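PDB 4IPA: putative curved DNA-binding protein from Chaetomium thermophilum var. thermophilum DSM 1495, which probably acts in ribosome biogenesis as an Arx1 protein of the methionine-aminopeptidase-like M24 family, and may bind DNA. Local coordinates for residues 172-177 against 386-391; 201-206 against 374-379; 274-279 against 299-304. All blocks are in the same frame, centred on the assembly; numbering follows the deposited sequence.

Contact 1 (172-177 against 386-391); sequences GLLATG and EQPLSK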
loop_
_atom_site.group_PDB
_atom_site.type_symbol
_atom_site.label_atom_id
_atom_site.label_comp_id
_atom_site.label_asym_id
_atom_site.label_seq_id
_atom_site.Cartn_x
_atom_site.Cartn_y
_atom_site.Cartn_z
ATOM N N GLY A 172 -21.852 11.317 -9.349
ATOM C CA GLY A 172 -22.239 12.263 -10.377
ATOM C C GLY A 172 -21.125 13.042 -11.054
ATOM O O GLY A 172 -21.353 13.690 -12.079
ATOM N N LEU A 173 -19.923 12.980 -10.493
ATOM C CA LEU A 173 -18.790 13.727 -11.032
ATOM C C LEU A 173 -18.568 13.453 -12.523
ATOM O O LEU A 173 -18.223 14.347 -13.291
ATOM C CB LEU A 173 -17.520 13.412 -10.238
ATOM C CG LEU A 173 -16.305 14.287 -10.545
ATOM C CD1 LEU A 173 -16.565 15.741 -10.102
ATOM C CD2 LEU A 173 -15.032 13.721 -9.894
ATOM N N LEU A 174 -18.775 12.213 -12.942
ATOM C CA LEU A 174 -18.509 11.856 -14.329
ATOM C C LEU A 174 -19.774 11.412 -15.082
ATOM O O LEU A 174 -19.688 10.894 -16.190
ATOM C CB LEU A 174 -17.420 10.776 -14.398
ATOM C CG LEU A 174 -16.138 11.010 -13.569
ATOM C CD1 LEU A 174 -15.337 9.699 -13.372
ATOM C CD2 LEU A 174 -15.245 12.129 -14.148
ATOM N N ALA A 175 -20.941 11.618 -14.475
ATOM C CA ALA A 175 -22.208 11.246 -15.103
ATOM C C ALA A 175 -22.347 11.895 -16.474
ATOM O O ALA A 175 -21.968 13.054 -16.672
ATOM C CB ALA A 175 -23.384 11.631 -14.224
ATOM N N THR A 176 -22.884 11.137 -17.419
ATOM C CA THR A 176 -23.130 11.652 -18.758
ATOM C C THR A 176 -24.629 11.619 -19.052
ATOM O O THR A 176 -25.418 11.140 -18.239
ATOM C CB THR A 176 -22.357 10.832 -19.823
ATOM O OG1 THR A 176 -22.825 9.478 -19.829
ATOM C CG2 THR A 176 -20.865 10.832 -19.511
ATOM N N GLY A 177 -25.020 12.133 -20.210
ATOM C CA GLY A 177 -26.403 12.048 -20.638
ATOM C C GLY A 177 -27.177 13.329 -20.399
ATOM O O GLY A 177 -26.616 14.416 -20.432
ATOM N N GLU A 386 -17.775 -0.847 -16.021
ATOM C CA GLU A 386 -17.948 -0.050 -17.241
ATOM C C GLU A 386 -17.843 1.459 -16.983
ATOM O O GLU A 386 -17.565 2.231 -17.899
ATOM C CB GLU A 386 -19.285 -0.373 -17.921
ATOM C CG GLU A 386 -19.333 -1.761 -18.562
ATOM C CD GLU A 386 -18.122 -2.030 -19.454
ATOM O OE1 GLU A 386 -17.915 -1.269 -20.418
ATOM O OE2 GLU A 386 -17.370 -2.994 -19.186
ATOM N N GLN A 387 -18.076 1.873 -15.741
ATOM C CA GLN A 387 -17.963 3.276 -15.372
ATOM C C GLN A 387 -16.526 3.755 -15.538
ATOM O O GLN A 387 -15.582 3.005 -15.298
ATOM C CB GLN A 387 -18.404 3.488 -13.929
ATOM C CG GLN A 387 -19.794 2.993 -13.619
ATOM C CD GLN A 387 -20.075 3.000 -12.132
ATOM O OE1 GLN A 387 -21.053 2.401 -11.666
ATOM N NE2 GLN A 387 -19.209 3.672 -11.368
ATOM N N PRO A 388 -16.354 5.011 -15.961
ATOM C CA PRO A 388 -15.007 5.546 -16.166
ATOM C C PRO A 388 -14.393 5.956 -14.834
ATOM O O PRO A 388 -15.116 6.137 -13.855
ATOM C CB PRO A 388 -15.260 6.781 -17.033
ATOM C CG PRO A 388 -16.623 7.244 -16.612
ATOM C CD PRO A 388 -17.406 6.001 -16.266
ATOM N N LEU A 389 -13.073 6.075 -14.796
ATOM C CA LEU A 389 -12.379 6.520 -13.598
ATOM C C LEU A 389 -12.170 8.029 -13.645
ATOM O O LEU A 389 -12.061 8.699 -12.611
ATOM C CB LEU A 389 -11.034 5.804 -13.480
ATOM C CG LEU A 389 -10.955 4.714 -12.414
ATOM C CD1 LEU A 389 -9.571 4.082 -12.425
ATOM C CD2 LEU A 389 -11.290 5.278 -11.027
ATOM N N SER A 390 -12.130 8.567 -14.856
ATOM C CA SER A 390 -11.903 9.988 -15.048
ATOM C C SER A 390 -12.420 10.403 -16.418
ATOM O O SER A 390 -12.842 9.557 -17.190
ATOM C CB SER A 390 -10.408 10.272 -15.000
ATOM O OG SER A 390 -9.797 9.773 -16.181
ATOM N N LYS A 391 -12.387 11.706 -16.698
ATOM C CA LYS A 391 -12.622 12.236 -18.033
ATOM C C LYS A 391 -11.268 12.433 -18.696
ATOM O O LYS A 391 -10.480 13.270 -18.258
ATOM C CB LYS A 391 -13.312 13.599 -17.982
ATOM C CG LYS A 391 -14.682 13.664 -17.324
ATOM C CD LYS A 391 -15.138 15.142 -17.276
ATOM C CE LYS A 391 -16.166 15.426 -16.177
ATOM N NZ LYS A 391 -16.188 16.877 -15.776
HETATM O O HOH W 1 -16.790 17.464 -12.922
#

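Contact 2 (201-206 against 374-379); sequences EKVAKA and KKIEDE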
loop_
_atom_site.group_PDB
_atom_site.type_symbol
_atom_site.label_atom_id
_atom_site.label_comp_id
_atom_site.label_asym_id
_atom_site.label_seq_id
_atom_site.Cartn_x
_atom_site.Cartn_y
_atom_site.Cartn_z
ATOM N N GLU A 201 -16.189 -8.074 -1.774
ATOM C CA GLU A 201 -16.243 -9.480 -1.385
ATOM C C GLU A 201 -16.835 -10.302 -2.508
ATOM O O GLU A 201 -16.413 -11.430 -2.753
ATOM C CB GLU A 201 -17.066 -9.681 -0.111
ATOM C CG GLU A 201 -16.366 -9.253 1.153
ATOM C CD GLU A 201 -17.270 -9.344 2.367
ATOM O OE1 GLU A 201 -18.488 -9.538 2.179
ATOM O OE2 GLU A 201 -16.766 -9.220 3.509
ATOM N N LYS A 202 -17.826 -9.721 -3.176
ATOM C CA LYS A 202 -18.469 -10.341 -4.322
ATOM C C LYS A 202 -17.427 -10.557 -5.407
ATOM O O LYS A 202 -17.418 -11.584 -6.058
ATOM C CB LYS A 202 -19.551 -9.399 -4.849
ATOM C CG LYS A 202 -20.882 -10.011 -5.268
ATOM C CD LYS A 202 -21.979 -8.929 -5.120
ATOM C CE LYS A 202 -23.221 -9.211 -5.955
ATOM N NZ LYS A 202 -24.105 -7.998 -6.115
ATOM N N VAL A 203 -16.561 -9.565 -5.615
ATOM C CA VAL A 203 -15.544 -9.656 -6.661
ATOM C C VAL A 203 -14.571 -10.802 -6.385
ATOM O O VAL A 203 -14.274 -11.605 -7.270
ATOM C CB VAL A 203 -14.753 -8.345 -6.800
ATOM C CG1 VAL A 203 -13.602 -8.535 -7.778
ATOM C CG2 VAL A 203 -15.679 -7.186 -7.234
ATOM N N ALA A 204 -14.081 -10.873 -5.149
ATOM C CA ALA A 204 -13.165 -11.938 -4.749
ATOM C C ALA A 204 -13.816 -13.315 -4.876
ATOM O O ALA A 204 -13.177 -14.284 -5.295
ATOM C CB ALA A 204 -12.674 -11.718 -3.319
ATOM N N LYS A 205 -15.085 -13.392 -4.500
ATOM C CA LYS A 205 -15.820 -14.650 -4.523
ATOM C C LYS A 205 -15.961 -15.204 -5.949
ATOM O O LYS A 205 -15.989 -16.410 -6.147
ATOM C CB LYS A 205 -17.196 -14.465 -3.888
ATOM C CG LYS A 205 -17.971 -15.757 -3.723
ATOM C CD LYS A 205 -19.446 -15.507 -3.459
ATOM C CE LYS A 205 -19.965 -16.417 -2.350
ATOM N NZ LYS A 205 -19.332 -17.777 -2.353
ATOM N N ALA A 206 -16.027 -14.336 -6.949
ATOM C CA ALA A 206 -16.142 -14.826 -8.325
ATOM C C ALA A 206 -14.898 -15.623 -8.689
ATOM O O ALA A 206 -14.877 -16.388 -9.650
ATOM C CB ALA A 206 -16.351 -13.675 -9.301
ATOM N N LYS A 374 -12.561 -19.011 -14.443
ATOM C CA LYS A 374 -13.386 -18.139 -13.616
ATOM C C LYS A 374 -13.543 -16.734 -14.197
ATOM O O LYS A 374 -12.665 -16.218 -14.899
ATOM C CB LYS A 374 -12.875 -18.109 -12.181
ATOM C CG LYS A 374 -12.611 -19.508 -11.676
ATOM C CD LYS A 374 -12.674 -19.621 -10.178
ATOM C CE LYS A 374 -12.498 -21.087 -9.809
ATOM N NZ LYS A 374 -12.325 -21.303 -8.349
ATOM N N LYS A 375 -14.691 -16.137 -13.910
ATOM C CA LYS A 375 -15.070 -14.869 -14.497
ATOM C C LYS A 375 -16.089 -14.208 -13.585
ATOM O O LYS A 375 -16.892 -14.888 -12.942
ATOM C CB LYS A 375 -15.689 -15.107 -15.877
ATOM C CG LYS A 375 -15.688 -13.889 -16.778
ATOM C CD LYS A 375 -16.273 -14.199 -18.151
ATOM C CE LYS A 375 -16.106 -13.002 -19.089
ATOM N NZ LYS A 375 -16.759 -13.220 -20.413
ATOM N N ILE A 376 -16.051 -12.884 -13.516
ATOM C CA ILE A 376 -17.096 -12.154 -12.813
ATOM C C ILE A 376 -18.359 -12.166 -13.654
ATOM O O ILE A 376 -18.329 -11.802 -14.830
ATOM C CB ILE A 376 -16.718 -10.700 -12.591
ATOM C CG1 ILE A 376 -15.480 -10.607 -11.695
ATOM C CG2 ILE A 376 -17.906 -9.944 -12.002
ATOM C CD1 ILE A 376 -14.967 -9.201 -11.529
ATOM N N GLU A 377 -19.473 -12.562 -13.050
ATOM C CA GLU A 377 -20.729 -12.620 -13.785
ATOM C C GLU A 377 -21.810 -11.707 -13.212
ATOM O O GLU A 377 -22.792 -11.408 -13.883
ATOM C CB GLU A 377 -21.209 -14.069 -13.895
ATOM C CG GLU A 377 -20.338 -14.872 -14.857
ATOM C CD GLU A 377 -20.585 -16.363 -14.800
ATOM O OE1 GLU A 377 -21.431 -16.810 -13.995
ATOM O OE2 GLU A 377 -19.926 -17.093 -15.571
ATOM N N ASP A 378 -21.613 -11.245 -11.983
ATOM C CA ASP A 378 -22.594 -10.386 -11.341
ATOM C C ASP A 378 -22.801 -9.116 -12.159
ATOM O O ASP A 378 -21.836 -8.442 -12.521
ATOM C CB ASP A 378 -22.168 -10.057 -9.906
ATOM C CG ASP A 378 -23.137 -9.120 -9.215
ATOM O OD1 ASP A 378 -22.979 -7.889 -9.370
ATOM O OD2 ASP A 378 -24.055 -9.614 -8.524
ATOM N N GLU A 379 -24.062 -8.804 -12.458
ATOM C CA GLU A 379 -24.391 -7.680 -13.337
ATOM C C GLU A 379 -24.059 -6.327 -12.723
ATOM O O GLU A 379 -23.578 -5.437 -13.409
ATOM C CB GLU A 379 -25.870 -7.706 -13.753
ATOM C CG GLU A 379 -26.149 -8.443 -15.066
ATOM C CD GLU A 379 -25.420 -7.834 -16.266
ATOM O OE1 GLU A 379 -25.439 -6.588 -16.416
ATOM O OE2 GLU A 379 -24.826 -8.608 -17.056
#

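Contact 3 (274-279 against 299-304); sequences HRRTNN and FGTFPF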
loop_
_atom_site.group_PDB
_atom_site.type_symbol
_atom_site.label_atom_id
_atom_site.label_comp_id
_atom_site.label_asym_id
_atom_site.label_seq_id
_atom_site.Cartn_x
_atom_site.Cartn_y
_atom_site.Cartn_z
ATOM N N HIS A 274 7.532 0.825 11.629
ATOM C CA HIS A 274 6.988 1.745 12.632
ATOM C C HIS A 274 6.809 3.143 12.027
ATOM O O HIS A 274 7.253 3.409 10.918
ATOM C CB HIS A 274 7.945 1.894 13.837
ATOM C CG HIS A 274 8.320 0.604 14.505
ATOM N ND1 HIS A 274 7.958 0.311 15.806
ATOM C CD2 HIS A 274 9.064 -0.439 14.072
ATOM C CE1 HIS A 274 8.445 -0.873 16.136
ATOM N NE2 HIS A 274 9.108 -1.355 15.103
ATOM N N ARG A 275 6.168 4.038 12.770
ATOM C CA ARG A 275 6.159 5.455 12.417
ATOM C C ARG A 275 5.950 6.315 13.658
ATOM O O ARG A 275 5.290 5.898 14.609
ATOM C CB ARG A 275 5.094 5.767 11.354
ATOM C CG ARG A 275 3.696 5.975 11.892
ATOM C CD ARG A 275 2.775 6.468 10.781
ATOM N NE ARG A 275 1.409 6.648 11.255
ATOM C CZ ARG A 275 0.947 7.770 11.808
ATOM N NH1 ARG A 275 1.738 8.825 11.962
ATOM N NH2 ARG A 275 -0.310 7.835 12.216
ATOM N N ARG A 276 6.525 7.512 13.643
ATOM C CA ARG A 276 6.306 8.479 14.716
ATOM C C ARG A 276 4.870 8.951 14.720
ATOM O O ARG A 276 4.322 9.211 13.659
ATOM C CB ARG A 276 7.197 9.698 14.512
ATOM C CG ARG A 276 8.298 9.839 15.523
ATOM C CD ARG A 276 9.153 11.064 15.227
ATOM N NE ARG A 276 8.557 12.256 15.804
ATOM C CZ ARG A 276 8.017 13.243 15.102
ATOM N NH1 ARG A 276 8.013 13.201 13.774
ATOM N NH2 ARG A 276 7.492 14.279 15.739
ATOM N N THR A 277 4.262 9.050 15.904
ATOM C CA THR A 277 2.950 9.691 16.058
ATOM C C THR A 277 3.111 11.092 16.637
ATOM O O THR A 277 4.220 11.517 16.967
ATOM C CB THR A 277 2.024 8.923 17.020
ATOM O OG1 THR A 277 2.543 9.004 18.353
ATOM C CG2 THR A 277 1.882 7.457 16.609
ATOM N N ASN A 278 1.999 11.800 16.793
ATOM C CA ASN A 278 2.049 13.145 17.369
ATOM C C ASN A 278 1.837 13.208 18.893
ATOM O O ASN A 278 1.782 14.297 19.467
ATOM C CB ASN A 278 1.108 14.110 16.624
ATOM C CG ASN A 278 1.657 14.531 15.257
ATOM O OD1 ASN A 278 1.002 14.353 14.228
ATOM N ND2 ASN A 278 2.864 15.087 15.246
ATOM N N ASN A 279 1.743 12.051 19.546
ATOM C CA ASN A 279 1.683 11.994 21.012
ATOM C C ASN A 279 2.897 12.636 21.695
ATOM O O ASN A 279 4.016 12.572 21.190
ATOM C CB ASN A 279 1.518 10.555 21.503
ATOM C CG ASN A 279 0.154 9.976 21.173
ATOM O OD1 ASN A 279 -0.828 10.707 21.019
ATOM N ND2 ASN A 279 0.087 8.649 21.067
ATOM N N PHE A 299 12.766 10.848 9.189
ATOM C CA PHE A 299 11.513 10.358 8.625
ATOM C C PHE A 299 10.311 11.238 8.948
ATOM O O PHE A 299 9.268 11.115 8.308
ATOM C CB PHE A 299 11.247 8.921 9.109
ATOM C CG PHE A 299 12.328 7.958 8.738
ATOM C CD1 PHE A 299 12.529 7.598 7.408
ATOM C CD2 PHE A 299 13.166 7.428 9.706
ATOM C CE1 PHE A 299 13.537 6.736 7.062
ATOM C CE2 PHE A 299 14.180 6.555 9.354
ATOM C CZ PHE A 299 14.362 6.211 8.041
ATOM N N GLY A 300 10.446 12.112 9.942
ATOM C CA GLY A 300 9.299 12.861 10.410
ATOM C C GLY A 300 8.211 11.918 10.895
ATOM O O GLY A 300 8.413 11.145 11.831
ATOM N N THR A 301 7.055 11.955 10.246
ATOM C CA THR A 301 5.941 11.126 10.676
ATOM C C THR A 301 5.674 9.986 9.686
ATOM O O THR A 301 4.611 9.356 9.717
ATOM C CB THR A 301 4.688 11.981 10.832
ATOM O OG1 THR A 301 4.477 12.700 9.615
ATOM C CG2 THR A 301 4.879 12.997 11.967
ATOM N N PHE A 302 6.645 9.715 8.818
ATOM C CA PHE A 302 6.475 8.680 7.808
ATOM C C PHE A 302 6.963 7.292 8.262
ATOM O O PHE A 302 7.884 7.170 9.081
ATOM C CB PHE A 302 7.111 9.106 6.485
ATOM C CG PHE A 302 6.376 10.243 5.793
ATOM C CD1 PHE A 302 5.201 9.996 5.078
ATOM C CD2 PHE A 302 6.863 11.553 5.855
ATOM C CE1 PHE A 302 4.509 11.035 4.439
ATOM C CE2 PHE A 302 6.191 12.605 5.216
ATOM C CZ PHE A 302 5.005 12.348 4.499
ATOM N N PRO A 303 6.332 6.231 7.739
ATOM C CA PRO A 303 6.758 4.885 8.140
ATOM C C PRO A 303 8.220 4.649 7.832
ATOM O O PRO A 303 8.755 5.197 6.865
ATOM C CB PRO A 303 5.860 3.967 7.308
ATOM C CG PRO A 303 4.596 4.804 7.076
ATOM C CD PRO A 303 5.131 6.206 6.886
ATOM N N PHE A 304 8.873 3.864 8.686
ATOM C CA PHE A 304 10.274 3.515 8.499
ATOM C C PHE A 304 10.521 2.112 9.039
ATOM O O PHE A 304 9.708 1.569 9.804
ATOM C CB PHE A 304 11.179 4.527 9.206
ATOM C CG PHE A 304 11.015 4.534 10.685
ATOM C CD1 PHE A 304 10.016 5.288 11.287
ATOM C CD2 PHE A 304 11.855 3.783 11.478
ATOM C CE1 PHE A 304 9.858 5.276 12.653
ATOM C CE2 PHE A 304 11.706 3.777 12.860
ATOM C CZ PHE A 304 10.701 4.513 13.444
HETATM O O HOH W 2 7.987 8.470 11.479
#

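Contact 1 (172-177 against 386-391)
Leu174 carries this contact, its forked end pressed against the backbone from Pro388 to Lys391, at the end of the modelled chain. It sits in a type I turn from Gly172 to Ala175, and its CG lies anti to the carbonyl carbon (chi1 -48°), from where the two methyls part. CD1 settles among peptide groups, 3.5 Å from Leu389 O and 3.6 Å from Pro388 O. CD2 meets the aliphatic stem of Lys391, 3.6 Å from its CG, the two side chains crossing obliquely. Against the Pro388 ring the fit is slacker, Leu174 CB standing 4.2 Å from the ring atom Pro388 CG. Toward solvent, at the Lys391 end, the link is partly water-mediated. The extended Lys391 chain brings its CE to 3.7 Å from Leu173 O, and NZ is linked to that carbonyl through a water, which accepts from NZ at 3.0 Å but gives Leu173 O a weak bond. Further grip on 386-391 comes from outside, through backbone bonds of Leu389 to Ile356 and Lys391 to Asn354 and a bond from Arg166 to Gln387 O. With no direct hydrogen bond between the two loops, the contact depends on leucine methyls against peptide and methylene groups, and on a hydrated lysine at the margin.

Contact 2 (201-206 against 374-379)
Ala206, at the C-terminal part of helix 193-205, puts its methyl against the loop around Ile376. Its CB lies 3.9 Å from Ile376 CA and also 4.0 Å from Ile376 CG1, so the small side chain lets the loop backbone come close to the helix. Ile376 answers along its longer branch: CG1 is anti to the carbonyl carbon (chi1 -63°), and the terminal CD1 reaches Val203 CG1 at 4.0 Å. Tyr159 of helix 148-167 and Ile381 of helix 379-386 touch both Val203 and Ile376, extending this apolar seam to two further helices. Beside it, Lys374 CB rests 3.7 Å from Ala206 O, while its amino group goes on to a salt bridge with Asp208. Lys202, one turn back from Ala206, stretches across to Asp378, the two side chains crossing at about a right angle. The pair forms a salt bridge, Lys202 NZ to Asp378 OD2 at 2.9 Å, although the position of OD2 is doubtful. Asp378 is also the N-cap of helix 379-386, its OD1 accepting from Ile381 N. Without a hydrogen bond between the two segments, their cohesion comes from apolar contact flanked by charge, and the carboxylate of Asp378 probably serves both the lysine and the helix start.

Contact 3 (274-279 against 299-304)
An antiparallel strand pairing at one edge of a three-stranded sheet joins His274 of strand 273-276 to Phe304 of strand 304-305. The pair is hydrogen-bonded in both directions, His274 N to Phe304 O at 2.9 Å and Phe304 N to His274 O at 2.8 Å. Pro303, which has no N-H to give, adds a CA-H...O contact, its CA 3.2 Å from His274 O. Phe304 CG takes the crowded position between N and C (chi1 64°), which sets the ring on the side of strand 273-276, its CZ 3.8 Å from His274 CB and its CE1 3.7 Å from Arg275 CA. Phe328 of the other edge strand meets this ring edge-to-face. Before the pairing, a type II' turn runs from Phe299 to Phe302, with Gly300 supplying the positive phi. Arg276, bent at chi3 (85°), gives NH1 to Gly300 O at 2.9 Å; the acceptor lies near the guanidinium plane, while the donor stands above the carbonyl plane. A water that accepts from Arg276 N donates to both Gly300 O and Phe302 O, 2.7 Å away in either case. Tyr292 OH is bonded to Arg276 NE, whereas Arg275 turns its guanidinium to Glu226. An alanine in place of Arg276 would probably leave Gly300 O with the water but without its charged donor, and Tyr292 OH without its guanidinium mate. Where direct strand pairing stops, a water therefore bridges to Gly300 O and Phe302 O, and the arginine adds a second donor to Gly300 O.

Overall arrangement
Along the chain the contacts are nested: contact 3 lies inside the loop closed by contact 2, and contact 2 inside that closed by contact 1. Contacts 1 and 2, their centres about 22 Å apart, share helix 379-386, which leads from contact 2 to contact 1; both also border helix 148-167. Together they fasten the C-terminal end of the modelled chain to the helical side of the M24 fold. Contact 3 stands about 38 Å from contact 2, centre to centre, on the opposite side of the chain's centre. Its small sheet is inserted between strands 250-258 and 342-352, neighbours in the five-stranded sheet, and forms a separate element.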